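PDB 4PZC: 3-Hydroxyacyl-CoA dehydrogenase from Ralstonia eutropha H16, which catalyses the NAD-dependent interconversion of (S)-3-hydroxyacyl-CoA thioesters, such as (S)-3-hydroxybutyryl-CoA, and the corresponding 3-oxoacyl-CoA compounds. Local coordinates for residues A21-L27 and L170-L174; G26-M31 and R70-S74; A133-I137 and Q158-H164; K97-K102 and L126-T130. All blocks are in the same frame, centred on the assembly; numbering follows the deposited sequence.

All four contacts belong to the Rossmann-type NAD-binding domain. Contacts 1 and 2 share Gly-26 and Leu-27, in the turn that links helix 13-23 to strand 28-32; they touch through Cys-22 CB and Val-29 CG2, 3.8 Å apart. Contacts 3 and 4 meet where Phe-136 and Gln-158 pack on Ala-127, their centres about 14 Å apart. Contacts 1 and 3 use the two ends of helix 161-173, centres about 20 Å apart. In contact 2 the side chain of Met-31 lies about 3 Å from that of Ala-11, predicted to bind NAD, and about 6 Å from that of the NAD-binding Asp-33. Contact 4 includes Lys-97, also predicted, its side chain about 4 Å from that of NAD-binding Glu-92.

Contact 1 of 4, residues A21-L27 and L170-L174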
loop_
_atom_site.group_PDB
_atom_site.type_symbol
_atom_site.label_atom_id
_atom_site.label_comp_id
_atom_site.label_asym_id
_atom_site.label_seq_id
_atom_site.Cartn_x
_atom_site.Cartn_y
_atom_site.Cartn_z
ATOM N N ALA A 21 -23.363 -8.446 -12.265
ATOM C CA ALA A 21 -23.321 -7.074 -11.745
ATOM C C ALA A 21 -24.311 -6.180 -12.436
ATOM O O ALA A 21 -24.875 -5.283 -11.825
ATOM C CB ALA A 21 -21.924 -6.493 -11.890
ATOM N N CYS A 22 -24.488 -6.426 -13.723
ATOM C CA CYS A 22 -25.498 -5.739 -14.493
ATOM C C CYS A 22 -26.880 -6.230 -14.067
ATOM O O CYS A 22 -27.753 -5.436 -13.722
ATOM C CB CYS A 22 -25.306 -6.014 -15.991
ATOM S SG CYS A 22 -23.631 -5.876 -16.674
ATOM N N ALA A 23 -27.056 -7.548 -14.088
ATOM C CA ALA A 23 -28.356 -8.187 -13.898
ATOM C C ALA A 23 -29.082 -7.697 -12.657
ATOM O O ALA A 23 -30.250 -7.303 -12.726
ATOM C CB ALA A 23 -28.182 -9.684 -13.814
ATOM N N VAL A 24 -28.383 -7.708 -11.528
ATOM C CA VAL A 24 -28.971 -7.257 -10.266
ATOM C C VAL A 24 -29.389 -5.787 -10.312
ATOM O O VAL A 24 -30.257 -5.355 -9.558
ATOM C CB VAL A 24 -28.015 -7.463 -9.076
ATOM C CG1 VAL A 24 -27.555 -8.923 -9.005
ATOM C CG2 VAL A 24 -26.838 -6.490 -9.150
ATOM N N VAL A 25 -28.766 -5.026 -11.201
ATOM C CA VAL A 25 -29.166 -3.651 -11.455
ATOM C C VAL A 25 -30.342 -3.628 -12.441
ATOM O O VAL A 25 -30.800 -2.562 -12.862
ATOM C CB VAL A 25 -27.968 -2.848 -11.995
ATOM C CG1 VAL A 25 -28.372 -1.424 -12.329
ATOM C CG2 VAL A 25 -26.832 -2.856 -10.977
ATOM N N GLY A 26 -30.840 -4.812 -12.795
ATOM C CA GLY A 26 -31.920 -4.950 -13.764
ATOM C C GLY A 26 -31.496 -4.677 -15.195
ATOM O O GLY A 26 -32.240 -4.061 -15.957
ATOM N N LEU A 27 -30.311 -5.143 -15.579
ATOM C CA LEU A 27 -29.820 -4.912 -16.937
ATOM C C LEU A 27 -29.775 -6.194 -17.760
ATOM O O LEU A 27 -29.427 -7.257 -17.241
ATOM C CB LEU A 27 -28.444 -4.252 -16.904
ATOM C CG LEU A 27 -28.414 -2.742 -16.655
ATOM C CD1 LEU A 27 -26.974 -2.249 -16.736
ATOM C CD2 LEU A 27 -29.304 -1.994 -17.641
ATOM N N LEU A 170 -22.465 3.939 -17.381
ATOM C CA LEU A 170 -22.799 2.529 -17.338
ATOM C C LEU A 170 -22.269 1.918 -16.046
ATOM O O LEU A 170 -22.925 1.090 -15.418
ATOM C CB LEU A 170 -22.213 1.799 -18.549
ATOM C CG LEU A 170 -22.039 0.282 -18.377
ATOM C CD1 LEU A 170 -23.382 -0.425 -18.309
ATOM C CD2 LEU A 170 -21.193 -0.309 -19.492
ATOM N N SER A 171 -21.080 2.354 -15.652
ATOM C CA SER A 171 -20.414 1.823 -14.476
ATOM C C SER A 171 -21.035 2.330 -13.210
ATOM O O SER A 171 -21.220 1.566 -12.270
ATOM C CB SER A 171 -18.944 2.224 -14.496
ATOM O OG SER A 171 -18.454 2.085 -15.811
ATOM N N LYS A 172 -21.328 3.632 -13.173
ATOM C CA LYS A 172 -21.980 4.217 -12.012
ATOM C C LYS A 172 -23.254 3.439 -11.785
ATOM O O LYS A 172 -23.529 3.055 -10.656
ATOM C CB LYS A 172 -22.279 5.703 -12.195
ATOM C CG LYS A 172 -21.089 6.639 -11.977
ATOM C CD LYS A 172 -21.557 8.004 -11.462
ATOM C CE LYS A 172 -20.429 9.012 -11.326
ATOM N NZ LYS A 172 -19.862 9.320 -12.660
ATOM N N GLN A 173 -23.993 3.157 -12.861
ATOM C CA GLN A 173 -25.225 2.385 -12.749
ATOM C C GLN A 173 -25.008 0.973 -12.182
ATOM O O GLN A 173 -25.873 0.441 -11.500
ATOM C CB GLN A 173 -25.971 2.303 -14.080
ATOM C CG GLN A 173 -27.452 1.999 -13.867
ATOM C CD GLN A 173 -28.203 1.595 -15.129
ATOM O OE1 GLN A 173 -28.368 2.390 -16.051
ATOM N NE2 GLN A 173 -28.695 0.359 -15.154
ATOM N N LEU A 174 -23.857 0.370 -12.445
ATOM C CA LEU A 174 -23.499 -0.901 -11.796
ATOM C C LEU A 174 -23.087 -0.772 -10.311
ATOM O O LEU A 174 -22.836 -1.783 -9.650
ATOM C CB LEU A 174 -22.376 -1.598 -12.576
ATOM C CG LEU A 174 -22.760 -2.473 -13.789
ATOM C CD1 LEU A 174 -23.148 -1.669 -15.023
ATOM C CD2 LEU A 174 -21.619 -3.417 -14.142
#
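Val-25 and Leu-27 meet Gln-173 and Leu-174 where two helices of the Rossmann-type NAD-binding domain finish: helix 13-23, which follows the glycine-rich loop, and helix 161-173. The attachment is van der Waals packing, with no polar bond between the segments. Its hydrocarbon part centres on Leu-174, whose CD2 branch lies 3.8 Å from Ala-21 CB. The same methyl comes 4.1 Å from Cys-22 SG. Leu-27 reaches one turn earlier in helix 161-173, its CD1 4.3 Å from Leu-170 CD1. Val-25 presents two branches: CG2 lies over the backbone of Leu-174, 3.9 Å from its CA, and CG1 turns to Gln-173.

Within 21-27 a Schellman motif turns the chain after the helix. Gly-26, with positive phi, is the residue at which the chain leaves helical geometry, Leu-27 N bonding back to Cys-22 O at 3.2 Å, and past this reversal Leu-27 lies beside Gln-173.

The remaining contacts set apolar groups against an amide. With CG anti to the backbone N (chi1 -158°) and an extended chain beyond it, Gln-173 reaches across Val-25, its NE2 3.4 Å from Val-25 CG1. Leu-27 arrives from the opposite direction, and Gln-173 NE2 sits in the fork of that leucine, 3.5 Å from each of Leu-27 CG, CD1 and CD2.

Contact 2 of 4, residues G26-M31 and R70-S74; sequences GLNVVM and RIKGS
Arg-70 runs its side chain back along Gly-26, Leu-27 and Asn-28. Its CB stands 3.8 Å from Leu-27 O, and its CG comes closer to that carbonyl oxygen, at 3.2 Å. CD lies against the side-chain amide of Asn-28, which crosses the arginine with its plane turned 70° from that of the guanidinium. Bends at chi2 (80°) and chi3 (74°) fold the chain over the Schellman turn at Gly-26, where Arg-70 NE is 3.7 Å from Gly-26 CA and the guanidinium approaches obliquely. Beyond this arginine the backbones run parallel: the short, weakly bonded strand 71-72 is the outermost one on this side of the Rossmann sheet, next to strand 28-32, which pairs on its other side with strand 5-9. Val-29 N donates to Arg-70 O (3.1 Å), and Val-29 O accepts from Lys-72 N (2.7 Å). Met-31 N then reaches Lys-72 O at 3.2 Å, followed by a weak bond from Ser-74 N to Met-31 O. Val-29 and Ile-71 point to the same face, Val-29 CB 4.4 Å from Ile-71 CG2, and both pack on helix 13-23, through Cys-22 and Ala-23 respectively. Ser-74 OG is hydrogen-bonded to Asp-79 OD2 and Ser-76 N, just beyond the pairing.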
loop_
_atom_site.group_PDB
_atom_site.type_symbol
_atom_site.label_atom_id
_atom_site.label_comp_id
_atom_site.label_asym_id
_atom_site.label_seq_id
_atom_site.Cartn_x
_atom_site.Cartn_y
_atom_site.Cartn_z
ATOM N N GLY A 26 -30.840 -4.812 -12.795
ATOM C CA GLY A 26 -31.920 -4.950 -13.764
ATOM C C GLY A 26 -31.496 -4.677 -15.195
ATOM O O GLY A 26 -32.240 -4.061 -15.957
ATOM N N LEU A 27 -30.311 -5.143 -15.579
ATOM C CA LEU A 27 -29.820 -4.912 -16.937
ATOM C C LEU A 27 -29.775 -6.194 -17.760
ATOM O O LEU A 27 -29.427 -7.257 -17.241
ATOM C CB LEU A 27 -28.444 -4.252 -16.904
ATOM C CG LEU A 27 -28.414 -2.742 -16.655
ATOM C CD1 LEU A 27 -26.974 -2.249 -16.736
ATOM C CD2 LEU A 27 -29.304 -1.994 -17.641
ATOM N N ASN A 28 -30.116 -6.072 -19.045
ATOM C CA ASN A 28 -30.246 -7.226 -19.932
ATOM C C ASN A 28 -28.892 -7.637 -20.434
ATOM O O ASN A 28 -28.174 -6.815 -20.997
ATOM C CB ASN A 28 -31.134 -6.893 -21.124
ATOM C CG ASN A 28 -32.425 -6.232 -20.708
ATOM O OD1 ASN A 28 -32.685 -5.077 -21.068
ATOM N ND2 ASN A 28 -33.231 -6.948 -19.909
ATOM N N VAL A 29 -28.543 -8.903 -20.225
ATOM C CA VAL A 29 -27.212 -9.394 -20.561
ATOM C C VAL A 29 -27.258 -10.539 -21.558
ATOM O O VAL A 29 -27.836 -11.585 -21.275
ATOM C CB VAL A 29 -26.465 -9.908 -19.311
ATOM C CG1 VAL A 29 -25.087 -10.435 -19.691
ATOM C CG2 VAL A 29 -26.337 -8.817 -18.265
ATOM N N VAL A 30 -26.635 -10.341 -22.714
ATOM C CA VAL A 30 -26.362 -11.433 -23.655
ATOM C C VAL A 30 -24.948 -11.974 -23.367
ATOM O O VAL A 30 -23.956 -11.294 -23.655
ATOM C CB VAL A 30 -26.470 -10.945 -25.127
ATOM C CG1 VAL A 30 -26.075 -12.037 -26.112
ATOM C CG2 VAL A 30 -27.874 -10.452 -25.434
ATOM N N MET A 31 -24.847 -13.176 -22.793
ATOM C CA MET A 31 -23.539 -13.705 -22.368
ATOM C C MET A 31 -23.091 -14.895 -23.200
ATOM O O MET A 31 -23.546 -16.012 -22.978
ATOM C CB MET A 31 -23.563 -14.107 -20.891
ATOM C CG MET A 31 -22.174 -14.265 -20.291
ATOM S SD MET A 31 -21.959 -15.690 -19.207
ATOM C CE MET A 31 -23.031 -15.273 -17.845
ATOM N N ARG A 70 -33.361 -11.796 -16.454
ATOM C CA ARG A 70 -32.665 -10.724 -17.174
ATOM C C ARG A 70 -31.433 -11.170 -18.006
ATOM O O ARG A 70 -30.910 -10.387 -18.807
ATOM C CB ARG A 70 -32.249 -9.625 -16.178
ATOM C CG ARG A 70 -32.386 -8.206 -16.706
ATOM C CD ARG A 70 -33.820 -7.694 -16.639
ATOM N NE ARG A 70 -34.236 -7.364 -15.275
ATOM C CZ ARG A 70 -35.464 -6.979 -14.942
ATOM N NH1 ARG A 70 -36.412 -6.879 -15.870
ATOM N NH2 ARG A 70 -35.742 -6.699 -13.675
ATOM N N ILE A 71 -30.983 -12.413 -17.843
ATOM C CA ILE A 71 -29.728 -12.864 -18.453
ATOM C C ILE A 71 -29.872 -13.922 -19.564
ATOM O O ILE A 71 -30.060 -15.112 -19.282
ATOM C CB ILE A 71 -28.795 -13.426 -17.361
ATOM C CG1 ILE A 71 -28.534 -12.348 -16.297
ATOM C CG2 ILE A 71 -27.492 -13.940 -17.973
ATOM C CD1 ILE A 71 -27.778 -12.835 -15.076
ATOM N N LYS A 72 -29.717 -13.493 -20.818
ATOM C CA LYS A 72 -29.861 -14.387 -21.980
ATOM C C LYS A 72 -28.510 -14.943 -22.462
ATOM O O LYS A 72 -27.844 -14.322 -23.287
ATOM C CB LYS A 72 -30.593 -13.638 -23.113
ATOM C CG LYS A 72 -31.269 -14.525 -24.164
ATOM C CD LYS A 72 -32.616 -13.954 -24.646
ATOM C CE LYS A 72 -33.428 -14.935 -25.501
ATOM N NZ LYS A 72 -32.682 -15.396 -26.712
ATOM N N GLY A 73 -28.112 -16.115 -21.958
ATOM C CA GLY A 73 -26.798 -16.711 -22.296
ATOM C C GLY A 73 -26.810 -17.593 -23.537
ATOM O O GLY A 73 -27.473 -18.624 -23.533
ATOM N N SER A 74 -26.055 -17.207 -24.575
ATOM C CA SER A 74 -26.058 -17.879 -25.898
ATOM C C SER A 74 -24.678 -18.406 -26.341
ATOM O O SER A 74 -23.682 -18.143 -25.683
ATOM C CB SER A 74 -26.570 -16.889 -26.951
ATOM O OG SER A 74 -26.455 -17.393 -28.279
#

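Contact 3 of 4, residues A133-I137 and Q158-H164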
loop_
_atom_site.group_PDB
_atom_site.type_symbol
_atom_site.label_atom_id
_atom_site.label_comp_id
_atom_site.label_asym_id
_atom_site.label_seq_id
_atom_site.Cartn_x
_atom_site.Cartn_y
_atom_site.Cartn_z
ATOM N N ALA A 133 -12.601 2.677 -33.854
ATOM C CA ALA A 133 -11.816 2.831 -32.633
ATOM C C ALA A 133 -12.499 3.741 -31.607
ATOM O O ALA A 133 -12.544 3.400 -30.434
ATOM C CB ALA A 133 -10.445 3.372 -32.980
ATOM N N ASP A 134 -13.054 4.874 -32.043
ATOM C CA ASP A 134 -13.671 5.823 -31.116
ATOM C C ASP A 134 -14.788 5.206 -30.280
ATOM O O ASP A 134 -15.151 5.715 -29.210
ATOM C CB ASP A 134 -14.197 7.052 -31.855
ATOM C CG ASP A 134 -15.547 6.810 -32.515
ATOM O OD1 ASP A 134 -15.537 6.141 -33.574
ATOM O OD2 ASP A 134 -16.594 7.302 -31.987
ATOM N N ARG A 135 -15.333 4.107 -30.772
ATOM C CA ARG A 135 -16.330 3.350 -30.023
ATOM C C ARG A 135 -15.686 2.228 -29.192
ATOM O O ARG A 135 -16.389 1.400 -28.632
ATOM C CB ARG A 135 -17.384 2.785 -30.987
ATOM C CG ARG A 135 -18.240 3.846 -31.657
ATOM C CD ARG A 135 -19.385 4.240 -30.740
ATOM N NE ARG A 135 -19.524 5.691 -30.621
ATOM C CZ ARG A 135 -20.159 6.315 -29.631
ATOM N NH1 ARG A 135 -20.746 5.630 -28.647
ATOM N NH2 ARG A 135 -20.204 7.642 -29.626
ATOM N N PHE A 136 -14.357 2.212 -29.096
ATOM C CA PHE A 136 -13.668 1.196 -28.317
ATOM C C PHE A 136 -13.093 1.792 -27.049
ATOM O O PHE A 136 -12.464 2.848 -27.092
ATOM C CB PHE A 136 -12.539 0.551 -29.115
ATOM C CG PHE A 136 -11.909 -0.605 -28.405
ATOM C CD1 PHE A 136 -12.441 -1.864 -28.515
ATOM C CD2 PHE A 136 -10.815 -0.423 -27.586
ATOM C CE1 PHE A 136 -11.877 -2.924 -27.838
ATOM C CE2 PHE A 136 -10.246 -1.479 -26.904
ATOM C CZ PHE A 136 -10.778 -2.731 -27.029
ATOM N N ILE A 137 -13.279 1.095 -25.935
ATOM C CA ILE A 137 -12.790 1.564 -24.649
ATOM C C ILE A 137 -12.296 0.361 -23.846
ATOM O O ILE A 137 -12.644 -0.764 -24.166
ATOM C CB ILE A 137 -13.906 2.286 -23.887
ATOM C CG1 ILE A 137 -13.318 3.226 -22.838
ATOM C CG2 ILE A 137 -14.843 1.278 -23.231
ATOM C CD1 ILE A 137 -14.352 3.974 -22.024
ATOM N N GLN A 158 -7.830 6.719 -28.993
ATOM C CA GLN A 158 -8.930 6.933 -29.950
ATOM C C GLN A 158 -10.286 7.074 -29.307
ATOM O O GLN A 158 -11.165 7.715 -29.866
ATOM C CB GLN A 158 -9.060 5.759 -30.905
ATOM C CG GLN A 158 -7.796 5.380 -31.627
ATOM C CD GLN A 158 -7.134 4.207 -30.972
ATOM O OE1 GLN A 158 -7.059 4.140 -29.738
ATOM N NE2 GLN A 158 -6.651 3.267 -31.783
ATOM N N THR A 159 -10.484 6.426 -28.167
ATOM C CA THR A 159 -11.776 6.440 -27.507
ATOM C C THR A 159 -12.335 7.853 -27.572
ATOM O O THR A 159 -11.604 8.783 -27.337
ATOM C CB THR A 159 -11.621 5.996 -26.051
ATOM O OG1 THR A 159 -10.988 4.720 -26.025
ATOM C CG2 THR A 159 -12.968 5.897 -25.350
ATOM N N SER A 160 -13.616 8.007 -27.913
ATOM C CA SER A 160 -14.258 9.331 -27.995
ATOM C C SER A 160 -14.705 9.771 -26.641
ATOM O O SER A 160 -14.902 8.942 -25.746
ATOM C CB SER A 160 -15.496 9.291 -28.896
ATOM O OG SER A 160 -16.503 8.428 -28.387
ATOM N N ASP A 161 -14.933 11.069 -26.497
ATOM C CA ASP A 161 -15.527 11.583 -25.256
ATOM C C ASP A 161 -16.888 10.938 -24.985
ATOM O O ASP A 161 -17.235 10.600 -23.843
ATOM C CB ASP A 161 -15.672 13.100 -25.324
ATOM C CG ASP A 161 -14.344 13.802 -25.283
ATOM O OD1 ASP A 161 -13.474 13.343 -24.524
ATOM O OD2 ASP A 161 -14.166 14.803 -26.007
ATOM N N THR A 162 -17.638 10.765 -26.064
ATOM C CA THR A 162 -18.966 10.194 -25.996
ATOM C C THR A 162 -18.955 8.742 -25.503
ATOM O O THR A 162 -19.781 8.378 -24.642
ATOM C CB THR A 162 -19.641 10.243 -27.382
ATOM O OG1 THR A 162 -19.265 11.449 -28.075
ATOM C CG2 THR A 162 -21.157 10.135 -27.237
ATOM N N THR A 163 -18.040 7.935 -26.066
ATOM C CA THR A 163 -17.891 6.526 -25.703
ATOM C C THR A 163 -17.533 6.470 -24.255
ATOM O O THR A 163 -17.977 5.587 -23.516
ATOM C CB THR A 163 -16.729 5.819 -26.433
ATOM O OG1 THR A 163 -16.941 5.813 -27.848
ATOM C CG2 THR A 163 -16.612 4.383 -25.966
ATOM N N HIS A 164 -16.693 7.414 -23.860
ATOM C CA HIS A 164 -16.240 7.468 -22.488
ATOM C C HIS A 164 -17.400 7.692 -21.519
ATOM O O HIS A 164 -17.574 6.904 -20.589
ATOM C CB HIS A 164 -15.155 8.523 -22.325
ATOM C CG HIS A 164 -14.978 8.978 -20.921
ATOM N ND1 HIS A 164 -14.612 8.123 -19.909
ATOM C CD2 HIS A 164 -15.124 10.201 -20.358
ATOM C CE1 HIS A 164 -14.541 8.801 -18.777
ATOM N NE2 HIS A 164 -14.848 10.063 -19.022
#
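Thr-159 OG1 donates to Phe-136 O at 2.6 Å, lying in the carbonyl plane with a C=O...O angle of 153°. With chi1 -55°, Thr-159 CG2 stands anti to the backbone N and turns to Ile-137, 3.7 Å from its CG1. A second bond runs from Ser-160 N to Asp-134 O at 3.0 Å, though Asp-134 O sits too close to a neighbour in the model, so this bond is less sure. Ile-137 also packs on the first helical turn, its CB 4.0 Å from Thr-163 CG2. Arg-135 brings NH2 to 3.6 Å from Thr-162 CG2, which lies at the edge of the guanidinium in its plane. At the start of both segments, Ala-133 CB touches Gln-158 CB at 3.5 Å.

Around these lie further bonds. Gly-156 N bonds weakly to Thr-159 OG1, Gln-158 NE2 bonds to Thr-124 O, and Arg-155 NH2 bridges Asp-161 OD1 and, weakly, Thr-159 O. Ser-160 is the N-cap residue of helix 161-173. In the sheet of the Rossmann-type NAD-binding domain, strand 136-141 runs between parallel strand 113-117 and antiparallel strand 150-155; Ile-137 faces helix 161-173, while the Phe-136 ring packs on helix 123-127.

Contact 4 of 4, residues K97-K102 and L126-T130; sequences KVKILK and LAAVT
Leu-101 and Leu-126 set their side chains roughly at right angles, joining helix 94-107 to helix 123-127 within the alpha/beta Rossmann-type domain. One methyl of each touches, Leu-101 CD1 4.1 Å from Leu-126 CD2. Both belong to a buried layer that also takes in the Phe-136 ring of strand 136-141, and Leu-101 reaches Ile-114 of strand 113-117.

Lys-97 likewise crosses Leu-126 at about a right angle, and here it is the aliphatic part that packs: Lys-97 CE lies 4.2 Å from Leu-126 CD1. Its ammonium group goes elsewhere, forming a salt bridge with Glu-88 OE1 and hydrogen bonds to the carbonyl oxygens of Thr-91 and Asn-117. Lys-97 is predicted to bind NAD, so Leu-126 abuts the stem of a probable cofactor-site residue whose charged end is already held by three groups.

Val-98 approaches Val-129 obliquely, its CG2 4.1 Å from Val-129 CG1. That branch of Val-129 is anti to its carbonyl carbon (chi1 -49°), while CG2 turns toward Leu-101 CB. Lys-102 crosses Val-129 nearly at right angles, its bent chain carrying CE to 3.8 Å from Val-129 CB and against Val-129 O.

Around Val-129 the chain makes a type I turn from Ala-127 to Thr-130. Ala-127 O is gripped twice there, by Thr-130 N at 3.1 Å and, in the carbonyl plane, by Thr-130 OG1 at 2.9 Å.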
loop_
_atom_site.group_PDB
_atom_site.type_symbol
_atom_site.label_atom_id
_atom_site.label_comp_id
_atom_site.label_asym_id
_atom_site.label_seq_id
_atom_site.Cartn_x
_atom_site.Cartn_y
_atom_site.Cartn_z
ATOM N N LYS A 97 -7.390 -12.476 -28.291
ATOM C CA LYS A 97 -8.135 -11.267 -27.966
ATOM C C LYS A 97 -8.544 -10.524 -29.224
ATOM O O LYS A 97 -9.717 -10.174 -29.371
ATOM C CB LYS A 97 -7.299 -10.335 -27.079
ATOM C CG LYS A 97 -8.105 -9.383 -26.202
ATOM C CD LYS A 97 -7.374 -9.144 -24.879
ATOM C CE LYS A 97 -8.192 -8.344 -23.871
ATOM N NZ LYS A 97 -9.111 -9.143 -23.011
ATOM N N VAL A 98 -7.579 -10.290 -30.122
ATOM C CA VAL A 98 -7.834 -9.556 -31.379
ATOM C C VAL A 98 -8.994 -10.209 -32.129
ATOM O O VAL A 98 -10.069 -9.608 -32.286
ATOM C CB VAL A 98 -6.561 -9.484 -32.289
ATOM C CG1 VAL A 98 -6.902 -9.149 -33.735
ATOM C CG2 VAL A 98 -5.564 -8.457 -31.755
ATOM N N LYS A 99 -8.768 -11.448 -32.568
ATOM C CA LYS A 99 -9.758 -12.193 -33.342
ATOM C C LYS A 99 -11.168 -11.947 -32.809
ATOM O O LYS A 99 -12.050 -11.507 -33.549
ATOM C CB LYS A 99 -9.433 -13.683 -33.310
ATOM C CG LYS A 99 -8.521 -14.144 -34.436
ATOM C CD LYS A 99 -7.559 -15.246 -33.974
ATOM C CE LYS A 99 -6.570 -15.658 -35.068
ATOM N NZ LYS A 99 -5.155 -15.579 -34.584
ATOM N N ILE A 100 -11.359 -12.201 -31.518
ATOM C CA ILE A 100 -12.650 -11.967 -30.876
ATOM C C ILE A 100 -13.221 -10.581 -31.167
ATOM O O ILE A 100 -14.388 -10.461 -31.543
ATOM C CB ILE A 100 -12.594 -12.141 -29.352
ATOM C CG1 ILE A 100 -12.192 -13.577 -28.976
ATOM C CG2 ILE A 100 -13.945 -11.798 -28.730
ATOM C CD1 ILE A 100 -11.622 -13.699 -27.576
ATOM N N LEU A 101 -12.410 -9.544 -31.004
ATOM C CA LEU A 101 -12.893 -8.174 -31.198
ATOM C C LEU A 101 -13.220 -7.883 -32.667
ATOM O O LEU A 101 -14.209 -7.223 -32.970
ATOM C CB LEU A 101 -11.892 -7.165 -30.640
ATOM C CG LEU A 101 -11.666 -7.248 -29.120
ATOM C CD1 LEU A 101 -10.445 -6.442 -28.732
ATOM C CD2 LEU A 101 -12.851 -6.794 -28.278
ATOM N N LYS A 102 -12.413 -8.397 -33.580
ATOM C CA LYS A 102 -12.757 -8.345 -34.993
ATOM C C LYS A 102 -14.112 -9.038 -35.217
ATOM O O LYS A 102 -15.023 -8.473 -35.814
ATOM C CB LYS A 102 -11.690 -9.054 -35.809
ATOM C CG LYS A 102 -10.351 -8.354 -35.848
ATOM C CD LYS A 102 -10.308 -7.388 -37.011
ATOM C CE LYS A 102 -8.902 -6.874 -37.236
ATOM N NZ LYS A 102 -7.938 -7.971 -37.540
ATOM N N LEU A 126 -5.407 -2.370 -29.166
ATOM C CA LEU A 126 -6.638 -3.104 -29.446
ATOM C C LEU A 126 -7.646 -2.289 -30.235
ATOM O O LEU A 126 -7.961 -2.637 -31.371
ATOM C CB LEU A 126 -7.274 -3.619 -28.172
ATOM C CG LEU A 126 -6.447 -4.730 -27.547
ATOM C CD1 LEU A 126 -6.989 -5.107 -26.175
ATOM C CD2 LEU A 126 -6.397 -5.922 -28.499
ATOM N N ALA A 127 -8.146 -1.209 -29.648
ATOM C CA ALA A 127 -8.980 -0.247 -30.372
ATOM C C ALA A 127 -8.674 -0.145 -31.882
ATOM O O ALA A 127 -9.592 -0.115 -32.703
ATOM C CB ALA A 127 -8.848 1.134 -29.737
ATOM N N ALA A 128 -7.397 -0.077 -32.253
ATOM C CA ALA A 128 -7.037 0.090 -33.678
ATOM C C ALA A 128 -7.317 -1.133 -34.559
ATOM O O ALA A 128 -7.277 -1.002 -35.782
ATOM C CB ALA A 128 -5.577 0.510 -33.827
ATOM N N VAL A 129 -7.583 -2.312 -33.978
ATOM C CA VAL A 129 -8.048 -3.436 -34.811
ATOM C C VAL A 129 -9.528 -3.391 -35.161
ATOM O O VAL A 129 -9.914 -4.064 -36.106
ATOM C CB VAL A 129 -7.761 -4.844 -34.231
ATOM C CG1 VAL A 129 -6.314 -4.948 -33.805
ATOM C CG2 VAL A 129 -8.730 -5.218 -33.106
ATOM N N THR A 130 -10.345 -2.638 -34.413
ATOM C CA THR A 130 -11.751 -2.508 -34.755
ATOM C C THR A 130 -11.932 -1.501 -35.887
ATOM O O THR A 130 -11.012 -0.765 -36.229
ATOM C CB THR A 130 -12.620 -2.070 -33.571
ATOM O OG1 THR A 130 -12.405 -0.683 -33.290
ATOM C CG2 THR A 130 -12.346 -2.915 -32.351
#